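Long-range contacts in PLP-Dependent L-Arginine Hydroxylase MppP (Streptomyces wadayamensis, PDB 6C9B), which uses pyridoxal 5'-phosphate to oxidise L-arginine, yielding 4-hydroxy-2-ketoarginine and 2-ketoarginine: residues L23-G28 and V351-S356; H29-L34 and L355-E360; V111-D116 and Q338-E343; V132-L137 and T162-A167. One frame throughout, in Å; residues are numbered along the deposited sequence.

Contact 1 (L23-G28 and V351-S356). With EGV ((4S)-5-carbamimidamido-4-hydroxy-2-oxopentanoic acid), chain F.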
# COMPACT_ATOMS: atom_id res chain seq x y z
N LEU B 23 -23.15 -10.97 -7.26
CA LEU B 23 -23.02 -10.76 -8.69
C LEU B 23 -22.22 -9.50 -8.95
O LEU B 23 -22.66 -8.59 -9.66
CB LEU B 23 -24.39 -10.71 -9.37
CG LEU B 23 -25.18 -12.01 -9.14
CD1 LEU B 23 -26.56 -11.89 -9.71
CD2 LEU B 23 -24.49 -13.20 -9.77
N ASN B 24 -21.04 -9.44 -8.33
CA ASN B 24 -20.07 -8.38 -8.61
C ASN B 24 -19.39 -8.73 -9.93
O ASN B 24 -18.71 -9.76 -10.03
CB ASN B 24 -19.10 -8.28 -7.43
CG ASN B 24 -17.79 -7.55 -7.76
OD1 ASN B 24 -17.63 -6.96 -8.83
ND2 ASN B 24 -16.84 -7.62 -6.83
N ILE B 25 -19.63 -7.93 -10.97
CA ILE B 25 -18.87 -8.04 -12.23
C ILE B 25 -18.26 -6.68 -12.53
O ILE B 25 -18.13 -6.26 -13.69
CB ILE B 25 -19.74 -8.56 -13.39
CG1 ILE B 25 -21.05 -7.74 -13.50
CG2 ILE B 25 -20.02 -10.04 -13.20
CD1 ILE B 25 -21.78 -7.94 -14.83
N ALA B 26 -17.84 -5.99 -11.47
CA ALA B 26 -17.33 -4.63 -11.56
C ALA B 26 -15.81 -4.58 -11.49
O ALA B 26 -15.15 -4.35 -12.51
CB ALA B 26 -17.92 -3.75 -10.45
N ASP B 27 -15.23 -4.77 -10.30
CA ASP B 27 -13.79 -4.57 -10.22
C ASP B 27 -13.06 -5.67 -10.98
O ASP B 27 -13.57 -6.78 -11.19
CB ASP B 27 -13.30 -4.53 -8.77
CG ASP B 27 -13.48 -5.85 -8.09
OD1 ASP B 27 -12.77 -6.81 -8.47
OD2 ASP B 27 -14.32 -5.90 -7.18
N GLY B 28 -11.86 -5.35 -11.41
CA GLY B 28 -11.16 -6.25 -12.29
C GLY B 28 -10.35 -7.32 -11.62
O GLY B 28 -9.74 -8.14 -12.32
N VAL B 351 -20.61 0.07 -20.64
CA VAL B 351 -20.26 -0.46 -19.33
C VAL B 351 -19.14 -1.47 -19.50
O VAL B 351 -18.91 -2.01 -20.59
CB VAL B 351 -21.44 -1.13 -18.59
CG1 VAL B 351 -22.57 -0.16 -18.39
CG2 VAL B 351 -21.93 -2.32 -19.35
N ARG B 352 -18.47 -1.76 -18.40
CA ARG B 352 -17.38 -2.73 -18.37
C ARG B 352 -17.77 -3.90 -17.48
O ARG B 352 -18.31 -3.69 -16.39
CB ARG B 352 -16.06 -2.11 -17.88
CG ARG B 352 -14.84 -2.91 -18.26
CD ARG B 352 -13.58 -2.48 -17.49
NE ARG B 352 -13.67 -2.88 -16.08
CZ ARG B 352 -12.66 -2.80 -15.21
NH1 ARG B 352 -12.84 -3.20 -13.96
NH2 ARG B 352 -11.47 -2.34 -15.58
N ILE B 353 -17.50 -5.11 -17.95
CA ILE B 353 -17.80 -6.37 -17.26
C ILE B 353 -16.50 -7.07 -16.90
O ILE B 353 -15.61 -7.20 -17.75
CB ILE B 353 -18.66 -7.28 -18.15
CG1 ILE B 353 -19.99 -6.60 -18.45
CG2 ILE B 353 -18.89 -8.64 -17.52
CD1 ILE B 353 -20.79 -7.34 -19.52
N ALA B 354 -16.39 -7.52 -15.65
CA ALA B 354 -15.24 -8.29 -15.19
C ALA B 354 -15.37 -9.75 -15.57
O ALA B 354 -16.39 -10.39 -15.31
CB ALA B 354 -15.12 -8.19 -13.66
N LEU B 355 -14.31 -10.29 -16.18
CA LEU B 355 -14.31 -11.66 -16.66
C LEU B 355 -13.58 -12.63 -15.73
O LEU B 355 -13.74 -13.85 -15.87
CB LEU B 355 -13.67 -11.74 -18.05
CG LEU B 355 -14.34 -10.93 -19.17
CD1 LEU B 355 -13.59 -11.18 -20.46
CD2 LEU B 355 -15.82 -11.30 -19.34
N SER B 356 -12.79 -12.11 -14.78
CA SER B 356 -12.09 -12.98 -13.83
C SER B 356 -13.05 -13.34 -12.71
O SER B 356 -12.94 -12.88 -11.57
CB SER B 356 -10.83 -12.32 -13.29
OG SER B 356 -9.89 -12.16 -14.34
C10 EGV F . -9.98 -2.42 -12.21
C02 EGV F . -8.58 -0.81 -7.63
C03 EGV F . -7.53 1.42 -7.25
C06 EGV F . -8.11 -1.31 -8.98
C07 EGV F . -9.32 -1.28 -9.94
C09 EGV F . -8.96 -1.62 -11.41
N01 EGV F . -8.68 0.64 -7.57
N04 EGV F . -7.64 2.84 -7.18
N05 EGV F . -6.37 0.84 -7.04
O08 EGV F . -7.64 -2.60 -8.86
O11 EGV F . -9.62 -2.81 -13.31
O12 EGV F . -11.12 -2.66 -11.78
O13 EGV F . -7.91 -1.27 -11.93
O HOH W 1 -15.96 -4.14 -14.92
O HOH W 2 -11.84 -9.30 -14.22
O HOH W 3 -8.36 -9.97 -13.61

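Contact 2 (H29-L34 and L355-E360). With EGV ((4S)-5-carbamimidamido-4-hydroxy-2-oxopentanoic acid), chain F.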
# COMPACT_ATOMS: atom_id res chain seq x y z
N HIS B 29 -10.34 -7.36 -10.29
CA HIS B 29 -9.55 -8.34 -9.57
C HIS B 29 -10.02 -9.76 -9.91
O HIS B 29 -11.16 -9.98 -10.34
CB HIS B 29 -9.67 -8.13 -8.06
CG HIS B 29 -9.12 -6.80 -7.62
ND1 HIS B 29 -8.76 -6.55 -6.31
CD2 HIS B 29 -8.89 -5.66 -8.30
CE1 HIS B 29 -8.32 -5.31 -6.21
NE2 HIS B 29 -8.38 -4.75 -7.40
N ALA B 30 -9.13 -10.72 -9.71
CA ALA B 30 -9.46 -12.11 -10.00
C ALA B 30 -10.19 -12.73 -8.82
O ALA B 30 -9.64 -12.81 -7.71
CB ALA B 30 -8.20 -12.89 -10.35
N ARG B 31 -11.42 -13.19 -9.07
CA ARG B 31 -12.25 -13.77 -8.03
C ARG B 31 -12.82 -15.14 -8.42
O ARG B 31 -13.69 -15.66 -7.72
CB ARG B 31 -13.36 -12.77 -7.66
CG ARG B 31 -12.81 -11.35 -7.26
CD ARG B 31 -13.88 -10.36 -6.82
NE ARG B 31 -13.31 -9.02 -6.59
CZ ARG B 31 -12.67 -8.66 -5.47
NH1 ARG B 31 -12.51 -9.53 -4.48
NH2 ARG B 31 -12.19 -7.44 -5.35
N GLN B 32 -12.33 -15.75 -9.51
CA GLN B 32 -12.75 -17.10 -9.84
C GLN B 32 -12.15 -18.10 -8.85
O GLN B 32 -11.27 -17.78 -8.04
CB GLN B 32 -12.35 -17.46 -11.27
CG GLN B 32 -10.84 -17.53 -11.49
CD GLN B 32 -10.21 -16.22 -11.95
OE1 GLN B 32 -10.61 -15.11 -11.55
NE2 GLN B 32 -9.21 -16.34 -12.81
N ALA B 33 -12.62 -19.34 -8.93
CA ALA B 33 -12.10 -20.38 -8.06
C ALA B 33 -10.64 -20.67 -8.37
O ALA B 33 -10.18 -20.54 -9.51
CB ALA B 33 -12.92 -21.67 -8.23
N LEU B 34 -9.91 -21.08 -7.34
CA LEU B 34 -8.56 -21.59 -7.54
C LEU B 34 -8.58 -22.86 -8.38
O LEU B 34 -9.48 -23.69 -8.23
CB LEU B 34 -7.92 -21.93 -6.20
CG LEU B 34 -7.67 -20.75 -5.26
CD1 LEU B 34 -7.51 -21.21 -3.83
CD2 LEU B 34 -6.47 -19.99 -5.72
N LEU B 355 -14.31 -10.29 -16.18
CA LEU B 355 -14.31 -11.66 -16.66
C LEU B 355 -13.58 -12.63 -15.73
O LEU B 355 -13.74 -13.85 -15.87
CB LEU B 355 -13.67 -11.74 -18.05
CG LEU B 355 -14.34 -10.93 -19.17
CD1 LEU B 355 -13.59 -11.18 -20.46
CD2 LEU B 355 -15.82 -11.30 -19.34
N SER B 356 -12.79 -12.11 -14.78
CA SER B 356 -12.09 -12.98 -13.83
C SER B 356 -13.05 -13.34 -12.71
O SER B 356 -12.94 -12.88 -11.57
CB SER B 356 -10.83 -12.32 -13.29
OG SER B 356 -9.89 -12.16 -14.34
N ARG B 357 -14.00 -14.20 -13.07
CA ARG B 357 -15.14 -14.59 -12.27
C ARG B 357 -15.46 -16.03 -12.61
O ARG B 357 -15.26 -16.46 -13.74
CB ARG B 357 -16.39 -13.74 -12.55
CG ARG B 357 -16.25 -12.27 -12.23
CD ARG B 357 -16.10 -12.08 -10.76
NE ARG B 357 -16.16 -10.67 -10.38
CZ ARG B 357 -15.14 -9.83 -10.42
NH1 ARG B 357 -13.92 -10.22 -10.82
NH2 ARG B 357 -15.35 -8.59 -10.06
N SER B 358 -15.99 -16.76 -11.64
CA SER B 358 -16.54 -18.07 -11.97
C SER B 358 -17.61 -17.91 -13.03
O SER B 358 -18.35 -16.92 -13.05
CB SER B 358 -17.08 -18.73 -10.71
OG SER B 358 -16.00 -19.07 -9.85
N THR B 359 -17.69 -18.88 -13.94
CA THR B 359 -18.52 -18.71 -15.12
C THR B 359 -19.99 -18.62 -14.75
O THR B 359 -20.74 -17.88 -15.38
CB THR B 359 -18.26 -19.86 -16.10
OG1 THR B 359 -16.86 -19.90 -16.41
CG2 THR B 359 -19.03 -19.68 -17.39
N GLU B 360 -20.41 -19.35 -13.72
CA GLU B 360 -21.83 -19.42 -13.39
C GLU B 360 -22.39 -18.08 -12.92
O GLU B 360 -23.42 -17.64 -13.46
CB GLU B 360 -22.06 -20.55 -12.36
CG GLU B 360 -21.71 -21.95 -12.90
CD GLU B 360 -20.21 -22.29 -12.89
OE1 GLU B 360 -19.36 -21.48 -12.44
OE2 GLU B 360 -19.87 -23.41 -13.36
C10 EGV F . -9.98 -2.42 -12.21
C02 EGV F . -8.58 -0.81 -7.63
C03 EGV F . -7.53 1.42 -7.25
C06 EGV F . -8.11 -1.31 -8.98
C07 EGV F . -9.32 -1.28 -9.94
C09 EGV F . -8.96 -1.62 -11.41
N01 EGV F . -8.68 0.64 -7.57
N04 EGV F . -7.64 2.84 -7.18
N05 EGV F . -6.37 0.84 -7.04
O08 EGV F . -7.64 -2.60 -8.86
O11 EGV F . -9.62 -2.81 -13.31
O12 EGV F . -11.12 -2.66 -11.78
O13 EGV F . -7.91 -1.27 -11.93
O HOH W 4 -16.21 -15.56 -9.05

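Contact 3 (V111-D116 and Q338-E343). With EGV ((4S)-5-carbamimidamido-4-hydroxy-2-oxopentanoic acid), chain F.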
# COMPACT_ATOMS: atom_id res chain seq x y z
N VAL B 111 -2.07 7.78 -22.24
CA VAL B 111 -3.05 7.13 -23.11
C VAL B 111 -4.46 7.33 -22.57
O VAL B 111 -4.70 7.35 -21.36
CB VAL B 111 -2.71 5.64 -23.30
CG1 VAL B 111 -2.79 4.87 -21.97
CG2 VAL B 111 -3.63 5.02 -24.34
N HIS B 112 -5.41 7.51 -23.49
CA HIS B 112 -6.78 7.83 -23.15
C HIS B 112 -7.67 6.98 -24.05
O HIS B 112 -7.50 7.01 -25.27
CB HIS B 112 -7.03 9.33 -23.38
CG HIS B 112 -8.41 9.79 -23.05
ND1 HIS B 112 -9.35 10.09 -24.02
CD2 HIS B 112 -9.01 10.02 -21.86
CE1 HIS B 112 -10.47 10.48 -23.43
NE2 HIS B 112 -10.29 10.45 -22.13
N PRO B 113 -8.61 6.20 -23.50
CA PRO B 113 -8.91 5.99 -22.09
C PRO B 113 -7.87 5.12 -21.42
O PRO B 113 -7.07 4.46 -22.10
CB PRO B 113 -10.27 5.28 -22.14
CG PRO B 113 -10.14 4.44 -23.39
CD PRO B 113 -9.43 5.34 -24.37
N THR B 114 -7.88 5.11 -20.09
CA THR B 114 -7.10 4.14 -19.33
C THR B 114 -7.70 4.08 -17.94
O THR B 114 -8.61 4.84 -17.60
CB THR B 114 -5.59 4.45 -19.36
OG1 THR B 114 -4.84 3.26 -19.04
CG2 THR B 114 -5.20 5.57 -18.42
N PHE B 115 -7.18 3.17 -17.13
CA PHE B 115 -7.67 3.02 -15.76
C PHE B 115 -7.48 4.35 -15.01
O PHE B 115 -6.39 4.93 -15.03
CB PHE B 115 -6.91 1.88 -15.08
CG PHE B 115 -7.19 1.75 -13.61
CD1 PHE B 115 -8.48 1.91 -13.13
CD2 PHE B 115 -6.17 1.44 -12.73
CE1 PHE B 115 -8.75 1.79 -11.77
CE2 PHE B 115 -6.43 1.30 -11.38
CZ PHE B 115 -7.72 1.48 -10.89
N ASP B 116 -8.56 4.84 -14.39
CA ASP B 116 -8.60 6.26 -14.07
C ASP B 116 -7.68 6.61 -12.91
O ASP B 116 -7.29 7.79 -12.79
CB ASP B 116 -10.04 6.76 -13.80
CG ASP B 116 -10.72 6.16 -12.54
OD1 ASP B 116 -10.26 5.14 -12.00
OD2 ASP B 116 -11.74 6.74 -12.10
N GLN B 338 -15.63 7.07 -16.62
CA GLN B 338 -14.45 7.60 -15.95
C GLN B 338 -13.13 7.02 -16.44
O GLN B 338 -12.08 7.57 -16.06
CB GLN B 338 -14.60 7.40 -14.46
CG GLN B 338 -15.45 8.54 -13.87
CD GLN B 338 -16.24 8.14 -12.66
OE1 GLN B 338 -16.73 7.02 -12.55
NE2 GLN B 338 -16.38 9.07 -11.72
N PHE B 339 -13.13 5.97 -17.26
CA PHE B 339 -11.91 5.61 -17.98
C PHE B 339 -11.51 6.68 -18.98
O PHE B 339 -10.33 6.77 -19.36
CB PHE B 339 -12.09 4.30 -18.74
CG PHE B 339 -12.31 3.10 -17.87
CD1 PHE B 339 -11.25 2.44 -17.28
CD2 PHE B 339 -13.59 2.61 -17.69
CE1 PHE B 339 -11.46 1.32 -16.49
CE2 PHE B 339 -13.81 1.49 -16.90
CZ PHE B 339 -12.75 0.85 -16.31
N HIS B 340 -12.47 7.48 -19.43
CA HIS B 340 -12.20 8.55 -20.39
C HIS B 340 -11.94 9.81 -19.58
O HIS B 340 -12.74 10.75 -19.52
CB HIS B 340 -13.35 8.68 -21.36
CG HIS B 340 -13.59 7.42 -22.12
ND1 HIS B 340 -13.07 7.20 -23.38
CD2 HIS B 340 -14.25 6.29 -21.78
CE1 HIS B 340 -13.44 6.00 -23.80
NE2 HIS B 340 -14.14 5.42 -22.83
N TRP B 341 -10.76 9.79 -18.96
CA TRP B 341 -10.40 10.73 -17.91
C TRP B 341 -10.25 12.16 -18.44
O TRP B 341 -10.28 13.10 -17.65
CB TRP B 341 -9.12 10.25 -17.22
CG TRP B 341 -7.98 10.00 -18.18
CD1 TRP B 341 -7.60 8.79 -18.72
CD2 TRP B 341 -7.09 10.99 -18.73
NE1 TRP B 341 -6.53 8.98 -19.59
CE2 TRP B 341 -6.20 10.31 -19.60
CE3 TRP B 341 -6.97 12.37 -18.57
CZ2 TRP B 341 -5.19 10.98 -20.32
CZ3 TRP B 341 -5.95 13.03 -19.26
CH2 TRP B 341 -5.10 12.33 -20.14
N ALA B 342 -10.13 12.34 -19.75
CA ALA B 342 -10.08 13.67 -20.35
C ALA B 342 -11.40 14.10 -20.97
O ALA B 342 -11.59 15.30 -21.22
CB ALA B 342 -8.98 13.72 -21.42
N GLU B 343 -12.31 13.17 -21.24
CA GLU B 343 -13.57 13.47 -21.91
C GLU B 343 -14.57 12.38 -21.54
O GLU B 343 -14.79 11.44 -22.31
CB GLU B 343 -13.39 13.53 -23.43
CG GLU B 343 -14.58 14.16 -24.14
CD GLU B 343 -14.62 15.67 -23.93
OE1 GLU B 343 -13.87 16.40 -24.62
OE2 GLU B 343 -15.37 16.11 -23.04
C10 EGV F . -9.98 -2.42 -12.21
C02 EGV F . -8.58 -0.81 -7.63
C03 EGV F . -7.53 1.42 -7.25
C06 EGV F . -8.11 -1.31 -8.98
C07 EGV F . -9.32 -1.28 -9.94
C09 EGV F . -8.96 -1.62 -11.41
N01 EGV F . -8.68 0.64 -7.57
N04 EGV F . -7.64 2.84 -7.18
N05 EGV F . -6.37 0.84 -7.04
O08 EGV F . -7.64 -2.60 -8.86
O11 EGV F . -9.62 -2.81 -13.31
O12 EGV F . -11.12 -2.66 -11.78
O13 EGV F . -7.91 -1.27 -11.93

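Contact 4 (V132-L137 and T162-A167)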
# COMPACT_ATOMS: atom_id res chain seq x y z
N VAL B 132 -3.53 11.13 -25.10
CA VAL B 132 -3.16 10.57 -26.40
C VAL B 132 -4.14 9.45 -26.69
O VAL B 132 -4.17 8.44 -25.97
CB VAL B 132 -1.72 10.04 -26.42
CG1 VAL B 132 -1.35 9.60 -27.83
CG2 VAL B 132 -0.76 11.11 -25.93
N GLU B 133 -4.98 9.64 -27.71
CA GLU B 133 -5.95 8.61 -28.06
C GLU B 133 -5.23 7.38 -28.59
O GLU B 133 -4.12 7.48 -29.13
CB GLU B 133 -6.94 9.11 -29.12
CG GLU B 133 -7.79 10.29 -28.66
CD GLU B 133 -8.82 9.92 -27.59
OE1 GLU B 133 -9.43 8.82 -27.66
OE2 GLU B 133 -9.03 10.76 -26.70
N GLU B 134 -5.89 6.24 -28.50
CA GLU B 134 -5.23 4.99 -28.85
C GLU B 134 -4.82 4.97 -30.31
O GLU B 134 -3.74 4.48 -30.64
CB GLU B 134 -6.13 3.80 -28.51
CG GLU B 134 -6.23 3.57 -27.05
CD GLU B 134 -6.96 2.31 -26.69
OE1 GLU B 134 -8.09 2.15 -27.22
OE2 GLU B 134 -6.40 1.52 -25.89
N ASP B 135 -5.66 5.50 -31.22
CA ASP B 135 -5.30 5.47 -32.63
C ASP B 135 -4.01 6.23 -32.87
O ASP B 135 -3.15 5.78 -33.64
CB ASP B 135 -6.41 6.06 -33.47
CG ASP B 135 -7.51 5.07 -33.76
OD1 ASP B 135 -7.31 3.87 -33.45
OD2 ASP B 135 -8.56 5.49 -34.28
N ALA B 136 -3.86 7.40 -32.23
CA ALA B 136 -2.64 8.18 -32.37
C ALA B 136 -1.43 7.45 -31.79
O ALA B 136 -0.35 7.44 -32.39
CB ALA B 136 -2.80 9.55 -31.70
N LEU B 137 -1.60 6.84 -30.62
CA LEU B 137 -0.49 6.18 -29.94
C LEU B 137 0.05 5.00 -30.74
O LEU B 137 1.27 4.80 -30.86
CB LEU B 137 -0.95 5.69 -28.57
CG LEU B 137 0.05 4.86 -27.78
CD1 LEU B 137 1.25 5.70 -27.43
CD2 LEU B 137 -0.62 4.31 -26.50
N THR B 162 -9.41 -1.43 -22.73
CA THR B 162 -9.61 -1.82 -24.11
C THR B 162 -8.89 -3.09 -24.52
O THR B 162 -9.20 -3.65 -25.58
CB THR B 162 -9.13 -0.72 -25.05
OG1 THR B 162 -7.70 -0.67 -24.96
CG2 THR B 162 -9.75 0.64 -24.71
N GLY B 163 -7.91 -3.53 -23.74
CA GLY B 163 -7.07 -4.66 -24.10
C GLY B 163 -6.05 -4.40 -25.19
O GLY B 163 -5.36 -5.34 -25.60
N ARG B 164 -5.96 -3.18 -25.70
CA ARG B 164 -5.10 -2.93 -26.84
C ARG B 164 -3.65 -3.07 -26.42
O ARG B 164 -3.24 -2.51 -25.40
CB ARG B 164 -5.37 -1.54 -27.39
CG ARG B 164 -4.95 -1.33 -28.83
CD ARG B 164 -6.07 -0.64 -29.62
NE ARG B 164 -5.56 -0.03 -30.85
CZ ARG B 164 -6.08 1.04 -31.45
NH1 ARG B 164 -7.15 1.66 -30.95
NH2 ARG B 164 -5.51 1.50 -32.55
N VAL B 165 -2.86 -3.76 -27.23
CA VAL B 165 -1.47 -4.07 -26.89
C VAL B 165 -0.55 -3.21 -27.75
O VAL B 165 -0.65 -3.22 -28.98
CB VAL B 165 -1.17 -5.56 -27.12
CG1 VAL B 165 0.30 -5.86 -26.91
CG2 VAL B 165 -2.01 -6.42 -26.21
N LEU B 166 0.41 -2.56 -27.10
CA LEU B 166 1.42 -1.81 -27.83
C LEU B 166 2.39 -2.81 -28.45
O LEU B 166 3.10 -3.52 -27.74
CB LEU B 166 2.13 -0.85 -26.89
CG LEU B 166 3.04 0.19 -27.51
CD1 LEU B 166 2.21 1.24 -28.23
CD2 LEU B 166 3.89 0.81 -26.41
N ALA B 167 2.38 -2.90 -29.78
CA ALA B 167 3.21 -3.85 -30.50
C ALA B 167 4.68 -3.46 -30.41
O ALA B 167 5.04 -2.29 -30.19
CB ALA B 167 2.77 -3.92 -31.96
O HOH W 5 -8.97 0.45 -29.20

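Contact 1 (L23-G28 and V351-S356)
R352 turns the edge of its guanidinium to A26 O in the 25-28 loop, and NH1 serves both the protein and the ligand. NH1 donates to A26 O at 3.0 Å, a bond lying in the plane of the carbonyl and of the guanidinium alike. The same nitrogen reaches EGV O12 at 2.8 Å, while NH2 takes the other carboxylate oxygen, EGV O11, at 3.0 Å. A bend at chi3 (71°) turns NE out of the extended line of the side chain, and NE donates to water 1, which also lies close to A26 O. G28 N, from the loop, is a second donor to EGV O12, at 2.8 Å.

Beyond the arginine, I25 and I353 lie side by side and point the same way, CD1 of I25 touching CG2 of I353 at 4.0 Å. A354 N binds I25 O at 2.9 Å, and A354 CB, directed at the opposing loop, presses on D27 O at 3.2 Å. N24 OD1 closes an Asx turn onto A26 N, its ND2 bonds D27 OD2, and D27 OD1 pairs with R31. Arginine recognition of the substrate carboxylate is a hallmark of class I aminotransferases; here the A26 carbonyl, with the two carboxylate bonds, helps fix the rotation of the guanidinium, whose charge probably balances that of the bound 2-oxo acid.

Contact 2 (H29-L34 and L355-E360)
S356 O is gripped by two donors that reach it from opposite faces of its carbonyl plane: R31 N at 2.9 Å across the contact, and R357 NH1, also at 2.9 Å, from the next residue. NH1 adds a weak bond to H29 O, at 2.8 Å, and R357 NE donates to N24 O. Water 4 links R31 O to S358 N ahead of helix 359-372.

The packing is largely aliphatic against polar groups. R31 and R357 run side by side, with CD of R31 3.8 Å above the centre of the R357 guanidinium and the two guanidinium planes 84° apart. Their like charges come within 4.0 Å (R31 NE to R357 NH2), probably made tolerable by D27, which pairs with R31 NE and receives R357 NH2 at its carbonyl. S356, at the centre of an inverse gamma turn, rests CB on A30 CA at 3.6 Å, and Q32 CB lies on R357 C.

Ligand binding is left to H29, whose NE2 donates to the 4-hydroxyl oxygen EGV O08 at 2.7 Å while ND1 is bonded to D227. An N-terminal segment running over the C-terminal small domain into the active site is typical of class I aminotransferases.

Contact 3 (V111-D116 and Q338-E343)
F339 O is gripped by T114 N at 3.0 Å and, weakly, by W341 N of its own loop. The second sound bond across the contact runs from W341 NE1 to V111 O, also 3.0 Å, with the acceptor in the plane of the indole. H112, between the two bonded residues in sequence, reaches into the loop with CG anti to the backbone N (chi1 -179°), and its ND1 is hydrogen-bonded to E133 OE2. Its edge, led by CD2, meets the face of the W341 five-membered ring in a T-shaped pair, centroids 4.6 Å apart and planes at 87°. H340 directs its edge at the H112 face, in an offset edge-to-face pair with centroids 5.6 Å apart. Two CH-pi contacts complete the cluster: A342 CB lies 3.9 Å from the H112 ring centroid, and P113 CB, just past a cis peptide bond, 3.7 Å from that of H340.

Residues 113-116 leave the C-terminal end of strand 107-112 in the central, mostly parallel sheet, the edge at which fold type I PLP enzymes build their active sites. F115 turns a face to the ligand, with EGV O13 over it in a tight contact (CZ to O13 2.9 Å). The F339 ring presents its edge to T114 O and F115 CA. D116 OD2 accepts from L11 N; in another structure of this protein D116 is a magnesium ligand, together with D120 for one ion.

Contact 4 (V132-L137 and T162-A167)
E134 and T162 meet tip to tip at the buried end of the contact. T162 OG1 donates to the syn lone pair of E134 OE2 at 2.7 Å, and itself accepts from R164 N at 3.1 Å, closing an ST turn over G163. OE2 also receives N159 ND2, so two donors hold this buried oxygen. T162 CG2 rests beside OE1 of the same glutamate. Further along, L137 CG touches L166 CD1 at 4.2 Å, an apolar contact continued by V111 and V155 of the sheet.

T162 and G163 belong to the NPTG sequence of class I aminotransferases, which begins at N160 of the ligand pocket. The contact thus joins the loop between strand 152-156 and helix 168-181 to the start of helix 134-139, past the outermost strand 128-133 of the large-domain sheet.

Toward solvent the fit slackens. The R164 chain bends at chi2 (133°), which sets the course of CD; beyond it NH1 lies against E134 CB at 3.4 Å and the guanidinium edge faces D135. NH2 makes the salt bridge to D135 OD1 at 3.1 Å, nearly in line with the C-O bond, and NH1 adds a weak 3.3 Å bond to D135 OD1. The pairing of NH1 with E134 OE1 is long, 3.9 Å, and water 5 bridges these two atoms, accepting from NH1 and donating to OE1.

Contacts 1, 2 and 3 all touch the ligand, whereas contact 4 lies about 12 Å from it, at the T162 side chain. Every touching residue of contact 1 is buried; contacts 2, 3 and 4 are mainly buried, with some exposed residues. Contacts 1 and 2 share L355 and S356 and hold the N-terminal segment against the small domain; arginines and backbone carbonyls dominate both. Contacts 3 and 4 belong to neighbouring strands of the large-domain sheet and meet where H112 bonds E133. Contact 3 is aromatic, while contact 4 runs from a buried carboxylate-hydroxyl pair to a solvent-side salt bridge at D135. R352 against F339 joins contact 1 to contact 3.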